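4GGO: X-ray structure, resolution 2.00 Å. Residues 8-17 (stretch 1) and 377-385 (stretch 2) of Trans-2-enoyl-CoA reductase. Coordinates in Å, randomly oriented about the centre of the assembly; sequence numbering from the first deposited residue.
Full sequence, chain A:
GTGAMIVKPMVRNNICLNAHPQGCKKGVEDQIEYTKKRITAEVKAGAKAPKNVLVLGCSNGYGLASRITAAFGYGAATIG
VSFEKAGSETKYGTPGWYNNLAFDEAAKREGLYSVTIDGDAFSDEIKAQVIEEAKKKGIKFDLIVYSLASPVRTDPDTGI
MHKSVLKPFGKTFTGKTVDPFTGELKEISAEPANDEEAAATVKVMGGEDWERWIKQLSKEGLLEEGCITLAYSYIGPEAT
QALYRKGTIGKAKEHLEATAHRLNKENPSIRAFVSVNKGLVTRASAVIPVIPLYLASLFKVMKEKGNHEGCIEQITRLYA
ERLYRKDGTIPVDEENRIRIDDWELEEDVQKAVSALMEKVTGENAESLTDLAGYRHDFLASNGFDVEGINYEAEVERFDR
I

Stretch 1, residues 8-17: KPMVRNNICL
Stretch 2, residues 377-385: DFLASNGFD

Residues 8-17 form a small β-hairpin that packs against the end of a helix and the turn after it in residues 377-385. K8 to M10 are extended (phi/psi of P9 -64/137), and V11-R12 and I15-C16 form the two strands. They are joined by a type I' turn from R12 to I15, in which N13 (55/45) and N14 (65/19) both adopt left-handed backbone angles, a conformation that asparagine tolerates well. The hairpin is closed by R12 N to I15 O (2.9 Å), I15 N to R12 O (3.1 Å) and L17 N to M10 O (2.8 Å).

In the second stretch, helical residues from D377 lead into a type I turn from A380 to G383. G383 N donates to A380 O at 3.1 Å, while L379 O accepts from both N382 N (3.1 Å) and F384 N (2.8 Å). S381, with chi1 at -64° (m), returns its OG to D377 O at 2.9 Å. G383 sits at 91/14, where a CB would be jammed against the carbonyl O of N382; the chain then extends at F384 (-101/154). In register, the CA of P9 lies 6.7 Å from the CA of F384, and the CA of C16 lies 7.3 Å from the CA of N382.

Alternation along the strands decides which side chains meet the second stretch. P9, V11 and C16 point their CB atoms toward it, whereas K8, M10, I15 and L17 point away. The contact buries 396 Å², counting both sides, and is mainly apolar, with no clear hydrogen bond across it.

Two phenylalanines provide the main surfaces. F384, rotamer m with chi2 at -78°, lays one ring face beneath P9: the CB of P9 stands 3.9 Å from the centroid of the F384 ring, only 7° off the normal, in a CH-pi contact. Proline suits this place because its compact ring, here C-gamma endo, can lie against an aromatic face; P9 CD also reaches F384 CD1 at 3.6 Å. L379, with chi1 m and chi2 t, starts sideways but brings its end nearer, placing CD2 3.8 Å from P9 CB.

F378 takes chi1 t and chi2 82°, which carries its ring out from the helix to the hairpin. The ring edge meets V11, whose t rotamer sets CG2 3.8 Å from F378 CE2, and N14 O, which lies 3.8 Å from F378 CE1. Backbone as well as side chain thus lines this ring, with C16 N 3.9 Å from F378 CZ.

C16 is buried between the two aromatics. Its t rotamer (chi1 -175°) directs SG to 3.6 Å from F384 CE2, an oblique sulfur-aromatic approach 4.7 Å from the ring centroid, while C16 CB lies 4.2 Å from F378 CE2. A small, weakly polar thiol fits such a site. N382, chi1 m and chi2 67°, borders it with CG 3.9 Å from C16 SG, and its ND2 lies 3.5 Å from C16 O.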

# COMPACT_ATOMS: atom_id res chain seq x y z
N LYS A 8 -8.65 15.52 -17.55
CA LYS A 8 -8.47 16.23 -16.30
C LYS A 8 -9.06 15.39 -15.17
O LYS A 8 -9.88 14.50 -15.43
CB LYS A 8 -9.14 17.60 -16.37
CG LYS A 8 -8.48 18.58 -17.34
CD LYS A 8 -7.03 18.85 -16.93
CE LYS A 8 -6.53 20.18 -17.48
NZ LYS A 8 -6.10 20.12 -18.90
N PRO A 9 -8.65 15.64 -13.92
CA PRO A 9 -9.19 14.83 -12.82
C PRO A 9 -10.69 15.03 -12.62
O PRO A 9 -11.19 16.16 -12.68
CB PRO A 9 -8.42 15.35 -11.59
CG PRO A 9 -7.94 16.70 -11.99
CD PRO A 9 -7.64 16.60 -13.45
N MET A 10 -11.41 13.94 -12.39
CA MET A 10 -12.84 13.99 -12.11
C MET A 10 -13.13 13.35 -10.76
O MET A 10 -13.23 12.12 -10.65
CB MET A 10 -13.63 13.27 -13.20
CG MET A 10 -15.13 13.31 -12.98
SD MET A 10 -16.00 11.97 -13.82
CE MET A 10 -17.70 12.36 -13.42
N VAL A 11 -13.27 14.17 -9.73
CA VAL A 11 -13.49 13.67 -8.38
C VAL A 11 -14.95 13.78 -7.95
O VAL A 11 -15.50 14.88 -7.86
CB VAL A 11 -12.61 14.41 -7.35
CG1 VAL A 11 -12.81 13.82 -5.96
CG2 VAL A 11 -11.15 14.33 -7.76
N ARG A 12 -15.58 12.64 -7.69
CA ARG A 12 -16.94 12.59 -7.19
C ARG A 12 -17.00 11.77 -5.91
O ARG A 12 -16.43 10.67 -5.85
CB ARG A 12 -17.89 12.00 -8.23
CG ARG A 12 -17.93 12.75 -9.55
CD ARG A 12 -18.41 14.18 -9.36
NE ARG A 12 -18.37 14.93 -10.61
CZ ARG A 12 -18.74 16.20 -10.74
NH1 ARG A 12 -19.18 16.87 -9.68
NH2 ARG A 12 -18.67 16.80 -11.92
N ASN A 13 -17.67 12.30 -4.89
CA ASN A 13 -17.78 11.64 -3.59
C ASN A 13 -16.42 11.28 -2.99
O ASN A 13 -16.22 10.17 -2.49
CB ASN A 13 -18.67 10.39 -3.69
CG ASN A 13 -20.08 10.71 -4.12
OD1 ASN A 13 -20.66 11.72 -3.71
ND2 ASN A 13 -20.66 9.86 -4.96
N ASN A 14 -15.50 12.24 -3.06
CA ASN A 14 -14.14 12.09 -2.52
C ASN A 14 -13.30 11.01 -3.21
O ASN A 14 -12.29 10.56 -2.66
CB ASN A 14 -14.18 11.85 -1.01
CG ASN A 14 -14.76 13.02 -0.25
OD1 ASN A 14 -14.39 14.17 -0.48
ND2 ASN A 14 -15.69 12.73 0.66
N ILE A 15 -13.70 10.62 -4.42
CA ILE A 15 -12.98 9.61 -5.17
C ILE A 15 -12.68 10.09 -6.59
O ILE A 15 -13.58 10.57 -7.29
CB ILE A 15 -13.77 8.28 -5.25
CG1 ILE A 15 -14.00 7.71 -3.85
CG2 ILE A 15 -13.05 7.27 -6.13
CD1 ILE A 15 -14.84 6.46 -3.83
N CYS A 16 -11.43 9.96 -7.01
CA CYS A 16 -11.06 10.28 -8.39
C CYS A 16 -11.50 9.15 -9.31
O CYS A 16 -10.99 8.04 -9.23
CB CYS A 16 -9.55 10.51 -8.51
SG CYS A 16 -9.02 11.06 -10.15
N LEU A 17 -12.45 9.45 -10.19
CA LEU A 17 -13.08 8.42 -11.01
C LEU A 17 -12.22 7.96 -12.18
O LEU A 17 -12.17 6.77 -12.48
CB LEU A 17 -14.44 8.90 -11.51
CG LEU A 17 -15.45 9.30 -10.43
CD1 LEU A 17 -16.83 9.57 -11.05
CD2 LEU A 17 -15.53 8.24 -9.34
N ASP A 377 -0.43 13.91 -3.75
CA ASP A 377 -0.47 12.47 -3.50
C ASP A 377 -1.80 11.86 -3.91
O ASP A 377 -1.84 10.77 -4.48
CB ASP A 377 -0.18 12.17 -2.03
CG ASP A 377 1.27 12.40 -1.66
OD1 ASP A 377 2.10 12.57 -2.58
OD2 ASP A 377 1.59 12.41 -0.45
N PHE A 378 -2.88 12.57 -3.63
CA PHE A 378 -4.22 12.13 -4.02
C PHE A 378 -4.35 12.05 -5.53
O PHE A 378 -4.93 11.10 -6.07
CB PHE A 378 -5.28 13.07 -3.44
CG PHE A 378 -6.69 12.71 -3.82
CD1 PHE A 378 -7.38 11.73 -3.13
CD2 PHE A 378 -7.32 13.36 -4.87
CE1 PHE A 378 -8.67 11.40 -3.48
CE2 PHE A 378 -8.62 13.03 -5.22
CZ PHE A 378 -9.29 12.05 -4.52
N LEU A 379 -3.81 13.05 -6.22
CA LEU A 379 -3.93 13.14 -7.67
C LEU A 379 -2.95 12.22 -8.41
O LEU A 379 -3.29 11.65 -9.44
CB LEU A 379 -3.74 14.59 -8.13
CG LEU A 379 -4.89 15.55 -7.83
CD1 LEU A 379 -4.51 16.97 -8.22
CD2 LEU A 379 -6.15 15.11 -8.55
N ALA A 380 -1.75 12.08 -7.86
CA ALA A 380 -0.71 11.27 -8.51
C ALA A 380 -1.04 9.78 -8.50
O ALA A 380 -0.52 9.02 -9.31
CB ALA A 380 0.65 11.52 -7.86
N SER A 381 -1.91 9.38 -7.57
CA SER A 381 -2.33 7.99 -7.49
C SER A 381 -3.11 7.57 -8.74
O SER A 381 -3.19 6.39 -9.07
CB SER A 381 -3.18 7.76 -6.24
OG SER A 381 -2.43 7.98 -5.06
N ASN A 382 -3.67 8.56 -9.43
CA ASN A 382 -4.41 8.31 -10.66
C ASN A 382 -3.73 8.90 -11.89
O ASN A 382 -4.29 8.92 -12.98
CB ASN A 382 -5.84 8.85 -10.54
CG ASN A 382 -6.67 8.07 -9.54
OD1 ASN A 382 -6.41 8.10 -8.34
ND2 ASN A 382 -7.69 7.37 -10.04
N GLY A 383 -2.50 9.39 -11.70
CA GLY A 383 -1.71 9.89 -12.81
C GLY A 383 -1.88 11.37 -13.08
O GLY A 383 -1.47 11.87 -14.13
N PHE A 384 -2.48 12.09 -12.13
CA PHE A 384 -2.67 13.53 -12.28
C PHE A 384 -1.63 14.31 -11.49
O PHE A 384 -1.10 13.80 -10.50
CB PHE A 384 -4.08 13.93 -11.86
CG PHE A 384 -5.17 13.31 -12.69
CD1 PHE A 384 -5.47 13.80 -13.94
CD2 PHE A 384 -5.89 12.22 -12.21
CE1 PHE A 384 -6.47 13.23 -14.71
CE2 PHE A 384 -6.89 11.65 -12.97
CZ PHE A 384 -7.18 12.15 -14.22
N ASP A 385 -1.34 15.52 -11.94
CA ASP A 385 -0.44 16.44 -11.23
C ASP A 385 1.01 15.92 -11.12
O ASP A 385 1.76 16.36 -10.25
CB ASP A 385 -0.99 16.80 -9.85
CG ASP A 385 -0.31 18.01 -9.23
OD1 ASP A 385 -0.18 19.04 -9.92
OD2 ASP A 385 0.10 17.92 -8.05